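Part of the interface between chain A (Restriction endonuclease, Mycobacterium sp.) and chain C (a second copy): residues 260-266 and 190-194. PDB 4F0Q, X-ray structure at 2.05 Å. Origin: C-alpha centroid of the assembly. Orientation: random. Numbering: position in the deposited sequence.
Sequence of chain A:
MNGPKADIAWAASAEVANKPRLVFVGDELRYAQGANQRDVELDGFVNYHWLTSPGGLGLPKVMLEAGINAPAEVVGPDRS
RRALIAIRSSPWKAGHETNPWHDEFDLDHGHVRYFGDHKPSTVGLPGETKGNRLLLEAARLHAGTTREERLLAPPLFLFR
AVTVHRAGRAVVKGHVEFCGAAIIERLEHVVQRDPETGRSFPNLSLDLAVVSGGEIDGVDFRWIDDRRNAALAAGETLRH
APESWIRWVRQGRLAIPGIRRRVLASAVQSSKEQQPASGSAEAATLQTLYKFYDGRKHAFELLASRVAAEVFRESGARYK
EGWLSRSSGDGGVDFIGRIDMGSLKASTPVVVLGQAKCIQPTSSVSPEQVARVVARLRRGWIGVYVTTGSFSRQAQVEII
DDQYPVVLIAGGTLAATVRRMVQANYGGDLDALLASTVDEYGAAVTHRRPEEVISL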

# COMPACT_ATOMS: atom_id res chain seq x y z
N ARG A 260 -12.59 13.16 12.81
CA ARG A 260 -13.17 11.93 13.33
C ARG A 260 -12.67 11.63 14.74
O ARG A 260 -11.51 11.88 15.07
CB ARG A 260 -12.86 10.75 12.41
CG ARG A 260 -14.07 10.18 11.69
CD ARG A 260 -13.69 8.97 10.86
NE ARG A 260 -12.83 9.33 9.73
CZ ARG A 260 -13.28 9.54 8.50
NH1 ARG A 260 -14.57 9.42 8.23
NH2 ARG A 260 -12.43 9.87 7.53
N ARG A 261 -13.57 11.10 15.58
CA ARG A 261 -13.22 10.73 16.94
C ARG A 261 -12.20 9.59 16.95
O ARG A 261 -12.32 8.63 16.20
CB ARG A 261 -14.47 10.32 17.73
CG ARG A 261 -14.20 9.90 19.16
CD ARG A 261 -15.49 9.54 19.89
NE ARG A 261 -15.25 9.19 21.28
CZ ARG A 261 -15.10 7.94 21.73
NH1 ARG A 261 -15.15 6.92 20.88
NH2 ARG A 261 -14.89 7.72 23.02
N ARG A 262 -11.19 9.71 17.81
CA ARG A 262 -10.13 8.72 17.90
C ARG A 262 -9.88 8.29 19.34
O ARG A 262 -9.73 9.13 20.23
CB ARG A 262 -8.84 9.27 17.29
CG ARG A 262 -7.68 8.30 17.28
CD ARG A 262 -7.96 7.10 16.38
NE ARG A 262 -6.75 6.33 16.12
CZ ARG A 262 -6.33 5.32 16.87
NH1 ARG A 262 -7.02 4.96 17.94
NH2 ARG A 262 -5.21 4.68 16.55
N VAL A 263 -9.84 6.98 19.56
CA VAL A 263 -9.52 6.44 20.87
C VAL A 263 -8.28 5.55 20.79
O VAL A 263 -8.29 4.53 20.10
CB VAL A 263 -10.68 5.63 21.46
CG1 VAL A 263 -10.26 4.97 22.77
CG2 VAL A 263 -11.89 6.52 21.68
N LEU A 264 -7.22 5.95 21.48
CA LEU A 264 -5.99 5.17 21.50
C LEU A 264 -6.15 3.92 22.36
O LEU A 264 -6.12 3.99 23.59
CB LEU A 264 -4.81 6.01 22.00
CG LEU A 264 -4.35 7.15 21.08
CD1 LEU A 264 -3.17 7.89 21.68
CD2 LEU A 264 -4.02 6.63 19.69
N ALA A 265 -6.33 2.78 21.70
CA ALA A 265 -6.51 1.51 22.39
C ALA A 265 -5.57 0.45 21.83
O ALA A 265 -5.02 0.61 20.74
CB ALA A 265 -7.95 1.06 22.29
N SER A 266 -5.40 -0.63 22.58
CA SER A 266 -4.57 -1.74 22.14
C SER A 266 -5.14 -2.38 20.88
O SER A 266 -6.33 -2.71 20.82
CB SER A 266 -4.44 -2.79 23.25
OG SER A 266 -3.71 -3.92 22.80
N VAL C 190 -6.74 13.80 24.21
CA VAL C 190 -6.89 12.47 23.64
C VAL C 190 -7.77 11.59 24.52
O VAL C 190 -8.07 11.94 25.66
CB VAL C 190 -5.52 11.78 23.45
CG1 VAL C 190 -4.64 12.59 22.51
CG2 VAL C 190 -4.83 11.59 24.80
N VAL C 191 -8.20 10.46 23.97
CA VAL C 191 -8.99 9.49 24.72
C VAL C 191 -8.32 8.12 24.63
O VAL C 191 -8.12 7.59 23.54
CB VAL C 191 -10.43 9.38 24.18
CG1 VAL C 191 -11.20 8.31 24.94
CG2 VAL C 191 -11.13 10.72 24.27
N GLN C 192 -7.96 7.56 25.78
CA GLN C 192 -7.23 6.30 25.81
C GLN C 192 -8.07 5.19 26.42
O GLN C 192 -8.96 5.44 27.22
CB GLN C 192 -5.93 6.46 26.59
CG GLN C 192 -5.05 7.61 26.10
CD GLN C 192 -3.85 7.83 26.99
OE1 GLN C 192 -3.14 8.83 26.84
NE2 GLN C 192 -3.61 6.91 27.91
N ARG C 193 -7.77 3.95 26.04
CA ARG C 193 -8.42 2.80 26.66
C ARG C 193 -7.39 1.92 27.37
O ARG C 193 -6.50 1.35 26.73
CB ARG C 193 -9.20 1.97 25.64
CG ARG C 193 -9.72 0.66 26.21
CD ARG C 193 -10.57 -0.10 25.21
NE ARG C 193 -11.86 0.54 24.97
CZ ARG C 193 -12.13 1.28 23.90
NH1 ARG C 193 -11.20 1.48 22.98
NH2 ARG C 193 -13.33 1.83 23.76
N ASP C 194 -7.53 1.81 28.68
CA ASP C 194 -6.65 0.96 29.47
C ASP C 194 -7.01 -0.50 29.26
O ASP C 194 -8.18 -0.87 29.34
CB ASP C 194 -6.74 1.33 30.95
CG ASP C 194 -5.73 0.58 31.80
OD1 ASP C 194 -4.58 1.07 31.92
OD2 ASP C 194 -6.08 -0.49 32.34
O HOH W 1 -7.54 10.42 21.12
O HOH W 2 -6.14 -0.43 25.16

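Two chains can extend a β-sheet across their interface with very few direct hydrogen bonds, provided that water and side chains complete the pairing. The contact between residues 260-266 of chain A and the strand 190-193 of chain C is a compact example, running parallel and burying 383 Å² in all.

The backbone bonds converge on a single residue of chain A. Leu264(A) N donates to Val191(C) O at 2.8 Å, and Leu264(A) O accepts from Arg193(C) N at 3.0 Å, so Leu264(A) straddles Gln192(C), as parallel pairing requires. Each acceptor also receives a CA-H...O contact: Val263(A) CA lies 3.2 Å from Val191(C) O, and Gln192(C) CA lies 3.4 Å from Leu264(A) O.

Water continues the pattern beyond both ends of this pair. One molecule donates to Arg262(A) O at 2.7 Å and accepts from Val191(C) N at 2.9 Å; another accepts from Ser266(A) N at 2.7 Å and donates to Arg193(C) O at 2.4 Å, a notably short distance. Polar backbone groups are thus satisfied where the chains do not bond directly.

The side chains pack on both faces of the pairing. Val263(A) and Val191(C), both with t rotamers, share one face, where CG2 of Val263(A) meets CG1 of Val191(C) at 3.8 Å; branched, apolar side chains suit this close packing. On the other face, Leu264(A) CB approaches Gln192(C) CG at 4.4 Å, so the glutamine contributes its aliphatic part here while its OE1 is hydrogen-bonded elsewhere in the structure.

Arg193(C) adds reach. Its NH1 lies 3.6 Å from Val263(A) CG1 and 3.3 Å from Ala265(A) CB, the small methyl sitting at the edge of the guanidinium. These are packing contacts, leaving the polar group to bond elsewhere.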